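Local coordinates for tRNA (guanine(6)-N2)-methyltransferase (Thermus thermophilus, PDB 3TMA), which transfers a methyl group from S-adenosyl-L-methionine to N2 of guanosine 6 in tRNA(Phe), forming N2-methylguanosine, at residues T26-E31 and V338-G343; A93-A98 and E130-E135; D274-N279 and A305-G310; S175-K180 and A218-S223. All coordinates share one frame; numbering follows the deposited sequence.

Interaction 1. Residues T26-E31 and V338-G343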
loop_
_atom_site.group_PDB
_atom_site.type_symbol
_atom_site.label_atom_id
_atom_site.label_comp_id
_atom_site.label_asym_id
_atom_site.label_seq_id
_atom_site.Cartn_x
_atom_site.Cartn_y
_atom_site.Cartn_z
ATOM N N THR A 26 -2.234 3.515 4.189
ATOM C CA THR A 26 -1.220 2.905 3.319
ATOM C C THR A 26 -0.167 2.292 4.274
ATOM O O THR A 26 -0.341 2.356 5.493
ATOM C CB THR A 26 -0.615 3.993 2.371
ATOM O OG1 THR A 26 0.261 3.393 1.407
ATOM C CG2 THR A 26 0.151 5.120 3.168
ATOM N N HIS A 27 0.944 1.767 3.766
ATOM C CA HIS A 27 2.053 1.396 4.689
ATOM C C HIS A 27 2.657 2.642 5.343
ATOM O O HIS A 27 2.978 3.591 4.663
ATOM C CB HIS A 27 3.150 0.616 3.947
ATOM C CG HIS A 27 2.643 -0.607 3.252
ATOM N ND1 HIS A 27 2.689 -1.860 3.818
ATOM C CD2 HIS A 27 2.086 -0.771 2.026
ATOM C CE1 HIS A 27 2.176 -2.746 2.977
ATOM N NE2 HIS A 27 1.818 -2.113 1.872
ATOM N N PRO A 28 2.880 2.614 6.667
ATOM C CA PRO A 28 3.681 3.705 7.246
ATOM C C PRO A 28 4.968 3.918 6.463
ATOM O O PRO A 28 5.644 2.933 6.096
ATOM C CB PRO A 28 4.001 3.188 8.672
ATOM C CG PRO A 28 2.667 2.395 9.029
ATOM C CD PRO A 28 2.364 1.674 7.688
ATOM N N GLY A 29 5.286 5.190 6.190
ATOM C CA GLY A 29 6.439 5.525 5.333
ATOM C C GLY A 29 6.082 5.915 3.899
ATOM O O GLY A 29 6.932 6.417 3.146
ATOM N N LEU A 30 4.856 5.623 3.488
ATOM C CA LEU A 30 4.413 5.955 2.118
ATOM C C LEU A 30 3.382 7.113 2.101
ATOM O O LEU A 30 2.741 7.343 1.081
ATOM C CB LEU A 30 3.773 4.714 1.463
ATOM C CG LEU A 30 4.604 3.420 1.297
ATOM C CD1 LEU A 30 3.776 2.335 0.525
ATOM C CD2 LEU A 30 5.923 3.695 0.547
ATOM N N GLU A 31 3.203 7.831 3.218
ATOM C CA GLU A 31 2.172 8.917 3.283
ATOM C C GLU A 31 2.358 9.980 2.217
ATOM O O GLU A 31 1.370 10.444 1.636
ATOM C CB GLU A 31 2.198 9.619 4.651
ATOM C CG GLU A 31 1.970 8.685 5.819
ATOM C CD GLU A 31 3.282 7.976 6.277
ATOM O OE1 GLU A 31 4.375 8.264 5.730
ATOM O OE2 GLU A 31 3.199 7.124 7.173
ATOM N N VAL A 338 12.411 4.524 5.161
ATOM C CA VAL A 338 11.980 3.368 5.901
ATOM C C VAL A 338 10.483 3.140 5.595
ATOM O O VAL A 338 9.698 4.104 5.549
ATOM C CB VAL A 338 12.178 3.589 7.400
ATOM C CG1 VAL A 338 11.645 2.390 8.154
ATOM C CG2 VAL A 338 13.698 3.782 7.667
ATOM N N VAL A 339 10.069 1.890 5.401
ATOM C CA VAL A 339 8.619 1.627 5.115
ATOM C C VAL A 339 8.200 0.409 5.937
ATOM O O VAL A 339 9.025 -0.510 6.130
ATOM C CB VAL A 339 8.389 1.344 3.611
ATOM C CG1 VAL A 339 6.897 0.928 3.331
ATOM C CG2 VAL A 339 8.704 2.613 2.786
ATOM N N GLU A 340 6.970 0.398 6.452
ATOM C CA GLU A 340 6.517 -0.752 7.228
ATOM C C GLU A 340 5.878 -1.760 6.310
ATOM O O GLU A 340 4.935 -1.415 5.589
ATOM C CB GLU A 340 5.519 -0.384 8.343
ATOM C CG GLU A 340 4.943 -1.666 9.094
ATOM C CD GLU A 340 3.701 -2.338 8.387
ATOM O OE1 GLU A 340 3.215 -1.830 7.342
ATOM O OE2 GLU A 340 3.191 -3.376 8.876
ATOM N N GLN A 341 6.323 -3.010 6.397
ATOM C CA GLN A 341 5.761 -4.100 5.601
ATOM C C GLN A 341 5.666 -5.396 6.427
ATOM O O GLN A 341 6.676 -5.899 6.947
ATOM C CB GLN A 341 6.617 -4.352 4.355
ATOM C CG GLN A 341 6.269 -5.670 3.636
ATOM C CD GLN A 341 7.274 -6.073 2.561
ATOM O OE1 GLN A 341 8.479 -5.775 2.630
ATOM N NE2 GLN A 341 6.780 -6.758 1.557
ATOM N N GLY A 342 4.451 -5.901 6.574
ATOM C CA GLY A 342 4.188 -7.123 7.332
ATOM C C GLY A 342 4.703 -7.082 8.770
ATOM O O GLY A 342 5.252 -8.056 9.239
ATOM N N GLY A 343 4.573 -5.942 9.444
ATOM C CA GLY A 343 5.068 -5.814 10.814
ATOM C C GLY A 343 6.569 -5.502 11.002
ATOM O O GLY A 343 7.000 -5.299 12.125
#
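His27 has CG anti to its carbonyl carbon (chi1 -56°), which brings the imidazole edge to the main-chain oxygen of Glu340. There ND1 gives a weak, bent hydrogen bond to Glu340 O at 2.9 Å, while Glu340 OE1 stays 3.6 Å from the same ND1. Glu340 sends its own CG anti to the backbone nitrogen (chi1 175°) and bends at chi2, which turns the carboxylate back beside Pro28. The other end of the imidazole is held by NE2 bonding to Thr188, and the ring also meets His74 edge-to-face. A straighter backbone bond runs from Glu340 N to Pro28 O, 2.9 Å long and 164° at the hydrogen.

All this joins the two halves of the enzyme. Residues His27 to Leu30 form a type II turn after strand 21-25 of the N-terminal sheet, and Leu30 is the N-cap of helix 31-41; 338-343 belongs to the loop of the hairpin 331-338/347-353 in the Rossmann-fold methyltransferase domain. Gly29 is hemmed in, its CA making a CA-H...O contact of 3.6 Å with Val338 O.

At its far end Leu30 crosses Val339 at about a right angle, CD2 to CG2 3.7 Å. Pro28 lies alongside Glu340, its CD 3.8 Å from Glu340 CB. Gly343 N donates a hydrogen bond to Glu340 OE2 (3.0 Å), approaching from above the carboxylate plane and fixing the bent acid within its own loop.

Interaction 2. Residues A93-A98 and E130-E135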
loop_
_atom_site.group_PDB
_atom_site.type_symbol
_atom_site.label_atom_id
_atom_site.label_comp_id
_atom_site.label_asym_id
_atom_site.label_seq_id
_atom_site.Cartn_x
_atom_site.Cartn_y
_atom_site.Cartn_z
ATOM N N ALA A 93 -20.585 11.273 25.102
ATOM C CA ALA A 93 -20.388 12.230 24.021
ATOM C C ALA A 93 -20.246 11.518 22.676
ATOM O O ALA A 93 -20.818 11.965 21.684
ATOM C CB ALA A 93 -19.202 13.117 24.299
ATOM N N LEU A 94 -19.541 10.377 22.644
ATOM C CA LEU A 94 -19.416 9.594 21.408
ATOM C C LEU A 94 -20.764 9.066 20.942
ATOM O O LEU A 94 -21.042 9.032 19.736
ATOM C CB LEU A 94 -18.422 8.424 21.543
ATOM C CG LEU A 94 -16.943 8.806 21.729
ATOM C CD1 LEU A 94 -16.134 7.635 22.262
ATOM C CD2 LEU A 94 -16.311 9.332 20.433
ATOM N N GLU A 95 -21.552 8.548 21.890
ATOM C CA GLU A 95 -22.872 7.996 21.563
ATOM C C GLU A 95 -23.762 9.098 20.975
ATOM O O GLU A 95 -24.372 8.897 19.919
ATOM C CB GLU A 95 -23.510 7.424 22.831
ATOM C CG GLU A 95 -24.841 6.749 22.621
ATOM C CD GLU A 95 -25.666 6.695 23.922
ATOM O OE1 GLU A 95 -25.043 6.666 25.019
ATOM O OE2 GLU A 95 -26.931 6.749 23.842
ATOM N N ARG A 96 -23.776 10.271 21.615
ATOM C CA ARG A 96 -24.515 11.426 21.082
ATOM C C ARG A 96 -24.030 11.907 19.711
ATOM O O ARG A 96 -24.857 12.232 18.861
ATOM C CB ARG A 96 -24.535 12.608 22.070
ATOM C CG ARG A 96 -25.364 12.319 23.343
ATOM C CD ARG A 96 -25.259 13.448 24.395
ATOM N NE ARG A 96 -24.888 12.875 25.691
ATOM C CZ ARG A 96 -23.780 13.179 26.357
ATOM N NH1 ARG A 96 -22.961 14.142 25.922
ATOM N NH2 ARG A 96 -23.524 12.561 27.492
ATOM N N ALA A 97 -22.709 11.976 19.514
ATOM C CA ALA A 97 -22.149 12.287 18.204
ATOM C C ALA A 97 -22.595 11.282 17.139
ATOM O O ALA A 97 -22.940 11.687 16.028
ATOM C CB ALA A 97 -20.635 12.303 18.261
ATOM N N ALA A 98 -22.501 9.980 17.431
ATOM C CA ALA A 98 -22.935 8.959 16.447
ATOM C C ALA A 98 -24.413 9.114 16.070
ATOM O O ALA A 98 -24.781 8.993 14.879
ATOM C CB ALA A 98 -22.700 7.539 16.989
ATOM N N GLU A 130 -17.119 0.364 21.184
ATOM C CA GLU A 130 -17.905 -0.471 20.275
ATOM C C GLU A 130 -19.257 -0.844 20.857
ATOM O O GLU A 130 -20.292 -0.829 20.158
ATOM C CB GLU A 130 -17.126 -1.720 19.846
ATOM C CG GLU A 130 -15.824 -1.322 19.071
ATOM C CD GLU A 130 -14.896 -2.532 18.765
ATOM O OE1 GLU A 130 -15.231 -3.649 19.199
ATOM O OE2 GLU A 130 -13.825 -2.357 18.110
ATOM N N ARG A 131 -19.291 -1.193 22.120
ATOM C CA ARG A 131 -20.575 -1.581 22.694
ATOM C C ARG A 131 -21.523 -0.397 22.782
ATOM O O ARG A 131 -22.675 -0.491 22.360
ATOM C CB ARG A 131 -20.427 -2.245 24.057
ATOM C CG ARG A 131 -21.762 -2.402 24.789
ATOM C CD ARG A 131 -21.615 -3.413 25.891
ATOM N NE ARG A 131 -20.907 -2.883 27.044
ATOM C CZ ARG A 131 -21.513 -2.320 28.085
ATOM N NH1 ARG A 131 -20.795 -1.929 29.141
ATOM N NH2 ARG A 131 -22.847 -2.205 28.098
ATOM N N ARG A 132 -21.045 0.722 23.333
ATOM C CA ARG A 132 -21.920 1.886 23.538
ATOM C C ARG A 132 -22.452 2.465 22.184
ATOM O O ARG A 132 -23.656 2.653 21.994
ATOM C CB ARG A 132 -21.178 2.973 24.323
ATOM C CG ARG A 132 -21.988 4.303 24.454
ATOM C CD ARG A 132 -23.003 4.231 25.626
ATOM N NE ARG A 132 -22.290 4.028 26.884
ATOM C CZ ARG A 132 -22.132 4.976 27.802
ATOM N NH1 ARG A 132 -22.677 6.180 27.619
ATOM N NH2 ARG A 132 -21.411 4.729 28.883
ATOM N N VAL A 133 -21.552 2.647 21.232
ATOM C CA VAL A 133 -21.922 3.130 19.895
ATOM C C VAL A 133 -22.801 2.115 19.122
ATOM O O VAL A 133 -23.872 2.467 18.679
ATOM C CB VAL A 133 -20.695 3.586 19.104
ATOM C CG1 VAL A 133 -21.061 3.892 17.599
ATOM C CG2 VAL A 133 -20.086 4.868 19.781
ATOM N N GLY A 134 -22.378 0.858 19.063
ATOM C CA GLY A 134 -23.129 -0.206 18.407
ATOM C C GLY A 134 -24.537 -0.427 18.939
ATOM O O GLY A 134 -25.476 -0.597 18.153
ATOM N N GLU A 135 -24.699 -0.433 20.262
ATOM C CA GLU A 135 -26.027 -0.629 20.830
ATOM C C GLU A 135 -26.919 0.563 20.550
ATOM O O GLU A 135 -28.093 0.359 20.265
ATOM C CB GLU A 135 -26.005 -0.967 22.335
ATOM C CG GLU A 135 -25.402 -2.361 22.588
ATOM C CD GLU A 135 -25.385 -2.788 24.050
ATOM O OE1 GLU A 135 -25.413 -1.917 24.977
ATOM O OE2 GLU A 135 -25.314 -4.020 24.268
#
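Val133 packs between Leu94 and Ala98 where two helices of the THUMP domain, 90-99 and 126-141, run side by side on the same side of its sheet. The axes of segments 93-98 and 130-135 come within 9.1 Å and cross at -31°, pointing broadly the same way. On the inner side the contact is buried, and its side-chain contacts are apolar. Val133 splits its branches: CG1 touches Ala98 CB at 4.0 Å, and CG2 sits 4.3 Å from Leu94 CB. All three residues are buried against the sheet, with Leu94 and Ala98 resting on strand 162-168 and Val133 on strand 112-119.

Outward the contact becomes looser and polar. Glu95 reaches out nearly extended and crosses Arg132 at about a right angle; Arg132 bends at chi2 and chi3 to bring its guanidinium round. Their aliphatic parts touch, Glu95 CB to Arg132 CG 3.8 Å. A phosphate ion, probably from the crystallisation liquor, lies close to Glu95. The salt bridge itself is long, Glu95 OE1 to Arg132 NH1 3.5 Å, with the carboxylate and guanidinium planes 72° apart. OE1 lies at the edge of the guanidinium, in its plane, yet is nearer to Arg132 CD, at 3.2 Å, than to the nitrogen.

Interaction 3. Residues D274-N279 and A305-G310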
loop_
_atom_site.group_PDB
_atom_site.type_symbol
_atom_site.label_atom_id
_atom_site.label_comp_id
_atom_site.label_asym_id
_atom_site.label_seq_id
_atom_site.Cartn_x
_atom_site.Cartn_y
_atom_site.Cartn_z
ATOM N N ASP A 274 15.372 0.925 -18.419
ATOM C CA ASP A 274 15.495 2.267 -17.825
ATOM C C ASP A 274 15.367 2.208 -16.306
ATOM O O ASP A 274 15.858 3.097 -15.626
ATOM C CB ASP A 274 14.419 3.200 -18.371
ATOM C CG ASP A 274 14.586 3.461 -19.866
ATOM O OD1 ASP A 274 15.598 4.098 -20.217
ATOM O OD2 ASP A 274 13.741 3.003 -20.673
ATOM N N ARG A 275 14.563 1.254 -15.819
ATOM C CA ARG A 275 14.182 1.185 -14.411
ATOM C C ARG A 275 14.187 -0.266 -13.976
ATOM O O ARG A 275 13.721 -1.150 -14.715
ATOM C CB ARG A 275 12.747 1.758 -14.195
ATOM C CG ARG A 275 12.555 3.277 -14.544
ATOM C CD ARG A 275 13.530 4.129 -13.682
ATOM N NE ARG A 275 13.295 5.572 -13.872
ATOM C CZ ARG A 275 13.977 6.330 -14.720
ATOM N NH1 ARG A 275 14.945 5.806 -15.481
ATOM N NH2 ARG A 275 13.703 7.619 -14.798
ATOM N N ILE A 276 14.726 -0.531 -12.790
ATOM C CA ILE A 276 14.744 -1.896 -12.238
ATOM C C ILE A 276 14.098 -1.822 -10.853
ATOM O O ILE A 276 14.445 -0.957 -10.040
ATOM C CB ILE A 276 16.207 -2.426 -12.111
ATOM C CG1 ILE A 276 16.838 -2.468 -13.510
ATOM C CG2 ILE A 276 16.254 -3.816 -11.435
ATOM C CD1 ILE A 276 18.337 -2.950 -13.497
ATOM N N LEU A 277 13.069 -2.638 -10.632
ATOM C CA LEU A 277 12.319 -2.584 -9.373
ATOM C C LEU A 277 12.525 -3.922 -8.681
ATOM O O LEU A 277 12.086 -4.944 -9.196
ATOM C CB LEU A 277 10.807 -2.396 -9.668
ATOM C CG LEU A 277 10.485 -1.303 -10.706
ATOM C CD1 LEU A 277 8.960 -1.262 -11.021
ATOM C CD2 LEU A 277 10.970 0.076 -10.229
ATOM N N ALA A 278 13.242 -3.921 -7.562
ATOM C CA ALA A 278 13.881 -5.166 -7.090
ATOM C C ALA A 278 13.471 -5.466 -5.639
ATOM O O ALA A 278 13.578 -4.598 -4.765
ATOM C CB ALA A 278 15.354 -5.055 -7.209
ATOM N N ASN A 279 13.009 -6.697 -5.408
ATOM C CA ASN A 279 12.586 -7.150 -4.100
ATOM C C ASN A 279 13.343 -8.470 -3.856
ATOM O O ASN A 279 12.805 -9.550 -4.086
ATOM C CB ASN A 279 11.074 -7.387 -4.151
ATOM C CG ASN A 279 10.527 -8.038 -2.925
ATOM O OD1 ASN A 279 10.957 -7.761 -1.809
ATOM N ND2 ASN A 279 9.539 -8.919 -3.125
ATOM N N ALA A 305 25.009 -2.872 -15.186
ATOM C CA ALA A 305 25.385 -3.148 -16.559
ATOM C C ALA A 305 24.187 -3.101 -17.516
ATOM O O ALA A 305 24.382 -3.108 -18.721
ATOM C CB ALA A 305 26.083 -4.492 -16.662
ATOM N N LEU A 306 22.967 -3.155 -16.966
ATOM C CA LEU A 306 21.744 -3.120 -17.747
ATOM C C LEU A 306 21.014 -1.789 -17.663
ATOM O O LEU A 306 19.835 -1.700 -18.017
ATOM C CB LEU A 306 20.798 -4.270 -17.319
ATOM C CG LEU A 306 21.400 -5.684 -17.637
ATOM C CD1 LEU A 306 20.344 -6.750 -17.415
ATOM C CD2 LEU A 306 21.933 -5.799 -19.024
ATOM N N LEU A 307 21.703 -0.747 -17.226
ATOM C CA LEU A 307 21.138 0.614 -17.244
ATOM C C LEU A 307 21.965 1.560 -18.125
ATOM O O LEU A 307 23.191 1.453 -18.150
ATOM C CB LEU A 307 21.092 1.179 -15.820
ATOM C CG LEU A 307 20.124 0.473 -14.852
ATOM C CD1 LEU A 307 20.404 0.984 -13.391
ATOM C CD2 LEU A 307 18.693 0.685 -15.244
ATOM N N PRO A 308 21.314 2.574 -18.736
ATOM C CA PRO A 308 22.100 3.694 -19.302
ATOM C C PRO A 308 22.498 4.646 -18.180
ATOM O O PRO A 308 21.972 4.521 -17.065
ATOM C CB PRO A 308 21.099 4.392 -20.244
ATOM C CG PRO A 308 19.697 4.136 -19.580
ATOM C CD PRO A 308 19.862 2.861 -18.688
ATOM N N PRO A 309 23.403 5.606 -18.460
ATOM C CA PRO A 309 23.578 6.687 -17.474
ATOM C C PRO A 309 22.217 7.347 -17.188
ATOM O O PRO A 309 21.426 7.532 -18.107
ATOM C CB PRO A 309 24.515 7.688 -18.184
ATOM C CG PRO A 309 25.045 6.954 -19.408
ATOM C CD PRO A 309 24.059 5.900 -19.754
ATOM N N GLY A 310 21.908 7.625 -15.925
ATOM C CA GLY A 310 20.553 8.107 -15.570
ATOM C C GLY A 310 19.506 7.033 -15.281
ATOM O O GLY A 310 18.480 7.315 -14.662
#
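Leu307 is the first residue of the 305-310 segment to press firmly on strand 275-278, and it carries the apolar part of the contact. With CG anti to the carbonyl carbon (chi1 -67°), its CD2 methyl is turned onto Asp274 and Ile276. That one methyl touches both backbone and side chain: it sits 3.7 Å from Asp274 O and 4.0 Å from Ile276 CG1. Ile276 CD1 is also 4.0 Å from Leu307 CD2, while Ala303 of helix 290-305 packs on Ile276 as well.

Pro308 comes next and meets Asp274 across its path, with CG 4.1 Å from Asp274 OD1. This is a light touch; the acid is held by a salt bridge to Arg206. Further on, Gly310 takes a positive-phi conformation that suits glycine, and its O lies obliquely to the guanidinium of Arg275, 3.9 Å from NH1 and too far for a hydrogen bond.

The segment is the return of a beta-alpha-beta crossover: strand 275-278, helix 290-305, then the neighbouring parallel strand 312-317 of the Rossmann-fold sheet. At the far end of the first strand Asn279, a probable S-adenosyl-L-methionine-binding residue, opens an Asn-Pro-Pro-His sequence resembling the (D/N)PPY motif of N-methyltransferases, with His at the tyrosine position.

Arg275 NH1 donates to Asp274 O, at 2.9 Å and 166°, in the guanidinium plane but above that of the carbonyl. With Asp274 bridged to Arg206 and Arg275 NH1 turned onto Asp274 O, the contact across the two segments rests on van der Waals fit, centred on the leucine methyl.

Interaction 4. Residues S175-K180 and A218-S223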
loop_
_atom_site.group_PDB
_atom_site.type_symbol
_atom_site.label_atom_id
_atom_site.label_comp_id
_atom_site.label_asym_id
_atom_site.label_seq_id
_atom_site.Cartn_x
_atom_site.Cartn_y
_atom_site.Cartn_z
ATOM N N SER A 175 -5.774 -3.109 -2.079
ATOM C CA SER A 175 -4.558 -3.776 -2.396
ATOM C C SER A 175 -4.743 -5.262 -2.719
ATOM O O SER A 175 -3.781 -5.925 -3.129
ATOM C CB SER A 175 -3.584 -3.592 -1.242
ATOM O OG SER A 175 -4.238 -3.877 -0.027
ATOM N N ARG A 176 -5.972 -5.775 -2.610
ATOM C CA ARG A 176 -6.256 -7.157 -3.044
ATOM C C ARG A 176 -6.419 -7.331 -4.562
ATOM O O ARG A 176 -6.949 -8.337 -5.021
ATOM C CB ARG A 176 -7.502 -7.694 -2.352
ATOM C CG ARG A 176 -7.342 -7.808 -0.865
ATOM C CD ARG A 176 -6.644 -9.122 -0.489
ATOM N NE ARG A 176 -7.063 -9.550 0.847
ATOM C CZ ARG A 176 -6.445 -9.205 1.972
ATOM N NH1 ARG A 176 -5.346 -8.462 1.931
ATOM N NH2 ARG A 176 -6.915 -9.624 3.143
ATOM N N ARG A 177 -5.861 -6.423 -5.351
ATOM C CA ARG A 177 -5.774 -6.662 -6.793
ATOM C C ARG A 177 -4.742 -7.748 -7.119
ATOM O O ARG A 177 -3.816 -8.016 -6.313
ATOM C CB ARG A 177 -5.524 -5.355 -7.552
ATOM C CG ARG A 177 -4.345 -4.504 -7.035
ATOM C CD ARG A 177 -4.213 -3.250 -7.878
ATOM N NE ARG A 177 -3.048 -2.449 -7.479
ATOM C CZ ARG A 177 -3.019 -1.617 -6.438
ATOM N NH1 ARG A 177 -4.081 -1.496 -5.649
ATOM N NH2 ARG A 177 -1.914 -0.920 -6.158
ATOM N N PHE A 178 -4.908 -8.379 -8.283
ATOM C CA PHE A 178 -4.015 -9.436 -8.754
ATOM C C PHE A 178 -3.904 -10.623 -7.775
ATOM O O PHE A 178 -2.786 -11.019 -7.434
ATOM C CB PHE A 178 -2.616 -8.865 -9.100
ATOM C CG PHE A 178 -2.672 -7.632 -9.951
ATOM C CD1 PHE A 178 -3.473 -7.614 -11.084
ATOM C CD2 PHE A 178 -1.991 -6.469 -9.588
ATOM C CE1 PHE A 178 -3.586 -6.452 -11.866
ATOM C CE2 PHE A 178 -2.057 -5.306 -10.384
ATOM C CZ PHE A 178 -2.857 -5.298 -11.521
ATOM N N PRO A 179 -5.054 -11.205 -7.342
ATOM C CA PRO A 179 -5.050 -12.247 -6.324
ATOM C C PRO A 179 -4.342 -13.531 -6.806
ATOM O O PRO A 179 -3.756 -14.240 -5.998
ATOM C CB PRO A 179 -6.549 -12.503 -6.054
ATOM C CG PRO A 179 -7.236 -12.134 -7.354
ATOM C CD PRO A 179 -6.415 -10.909 -7.817
ATOM N N LYS A 180 -4.340 -13.796 -8.107
ATOM C CA LYS A 180 -3.600 -14.948 -8.623
ATOM C C LYS A 180 -2.089 -14.852 -8.336
ATOM O O LYS A 180 -1.417 -15.859 -8.176
ATOM C CB LYS A 180 -3.852 -15.154 -10.121
ATOM C CG LYS A 180 -5.036 -16.075 -10.469
ATOM C CD LYS A 180 -5.367 -16.026 -11.975
ATOM C CE LYS A 180 -6.879 -15.920 -12.225
ATOM N NZ LYS A 180 -7.620 -17.221 -12.097
ATOM N N ALA A 218 5.778 -6.900 -11.604
ATOM C CA ALA A 218 5.573 -6.816 -13.060
ATOM C C ALA A 218 4.135 -6.437 -13.440
ATOM O O ALA A 218 3.928 -5.641 -14.366
ATOM C CB ALA A 218 5.980 -8.159 -13.778
ATOM N N LEU A 219 3.150 -7.020 -12.748
ATOM C CA LEU A 219 1.761 -6.777 -13.083
ATOM C C LEU A 219 1.425 -5.348 -12.700
ATOM O O LEU A 219 0.689 -4.685 -13.431
ATOM C CB LEU A 219 0.836 -7.763 -12.300
ATOM C CG LEU A 219 1.072 -9.263 -12.609
ATOM C CD1 LEU A 219 0.405 -10.179 -11.552
ATOM C CD2 LEU A 219 0.539 -9.601 -13.995
ATOM N N GLU A 220 1.858 -4.899 -11.501
ATOM C CA GLU A 220 1.623 -3.503 -11.098
ATOM C C GLU A 220 2.206 -2.498 -12.105
ATOM O O GLU A 220 1.534 -1.495 -12.509
ATOM C CB GLU A 220 2.131 -3.229 -9.681
ATOM C CG GLU A 220 1.759 -1.809 -9.154
ATOM C CD GLU A 220 0.231 -1.614 -8.847
ATOM O OE1 GLU A 220 -0.547 -2.592 -8.833
ATOM O OE2 GLU A 220 -0.186 -0.464 -8.636
ATOM N N ALA A 221 3.439 -2.765 -12.528
ATOM C CA ALA A 221 4.099 -1.926 -13.515
ATOM C C ALA A 221 3.314 -1.914 -14.861
ATOM O O ALA A 221 3.084 -0.853 -15.457
ATOM C CB ALA A 221 5.531 -2.450 -13.755
ATOM N N ALA A 222 2.982 -3.099 -15.376
ATOM C CA ALA A 222 2.267 -3.197 -16.678
ATOM C C ALA A 222 0.916 -2.509 -16.611
ATOM O O ALA A 222 0.566 -1.722 -17.501
ATOM C CB ALA A 222 2.093 -4.656 -17.119
ATOM N N SER A 223 0.201 -2.723 -15.506
ATOM C CA SER A 223 -1.136 -2.171 -15.339
ATOM C C SER A 223 -1.071 -0.641 -15.259
ATOM O O SER A 223 -1.948 0.045 -15.758
ATOM C CB SER A 223 -1.782 -2.760 -14.079
ATOM O OG SER A 223 -2.915 -2.011 -13.665
#
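The Phe178 ring has a neighbour on each face: Leu219 CB sits over its centre, 4.1 Å above the plane in a CH-pi contact, and Arg177 CB covers the opposite face nearer the rim. At the edge, Glu220 OE1 lies in the ring plane, 3.5 Å from Phe178 CE2, and Ser223 CB approaches CZ obliquely at 3.8 Å. The second flat group, the guanidinium of Arg177, meets Glu220 edge-on, the two planes 45° apart.

Arg177 grips the acid side-on with two nitrogens. NE donates to Glu220 OE1 at 2.8 Å and 172°, on the syn side and almost in the guanidinium plane; NH2 reaches OE2 at 3.1 Å on a more bent path, from above the carboxylate. Both nitrogens are carried there by a CG set between the backbone N and carbonyl carbon of Arg177 (chi1 51°) and a chain extended as far as NE, while Glu220 bends at chi2 to receive them.

Here the loop 175-180, on the way from the THUMP half to the catalytic domain, is fastened to helix 216-225. That helix follows Ser214 and Gly215, which with Thr216 probably bind S-adenosyl-L-methionine.

The buried carboxylate has further partners in Arg71, a salt bridge to OE1, and Gln193, a hydrogen bond to OE2. Two arginines about one acid would be expected to keep Glu220 ionised, and Arg71, whose O also accepts from Arg177 NH2, draws the N-terminal half into the same network.

Overall arrangement
Interaction 1 joins the N-terminal half directly to the Rossmann-fold domain through the turn at 26-31. Interaction 4, its centre 19 Å away, fastens the connecting loop 175-180 to a helix of the catalytic domain, with Arg71 supplying the N-terminal partner. Both lie near the S-adenosyl-L-methionine site inferred by similarity. The side chain of Gln341 in interaction 1 is about 5 Å from that of Asn279, which belongs to interaction 3, and the side chain of Glu220 in interaction 4 is about 11 Å from it. Nearest atoms of interaction 3 come within about 5 Å of both interaction 1 and interaction 4. Interaction 2 is remote, in the THUMP domain, its centre 53 Å from that of interaction 3 across the molecule.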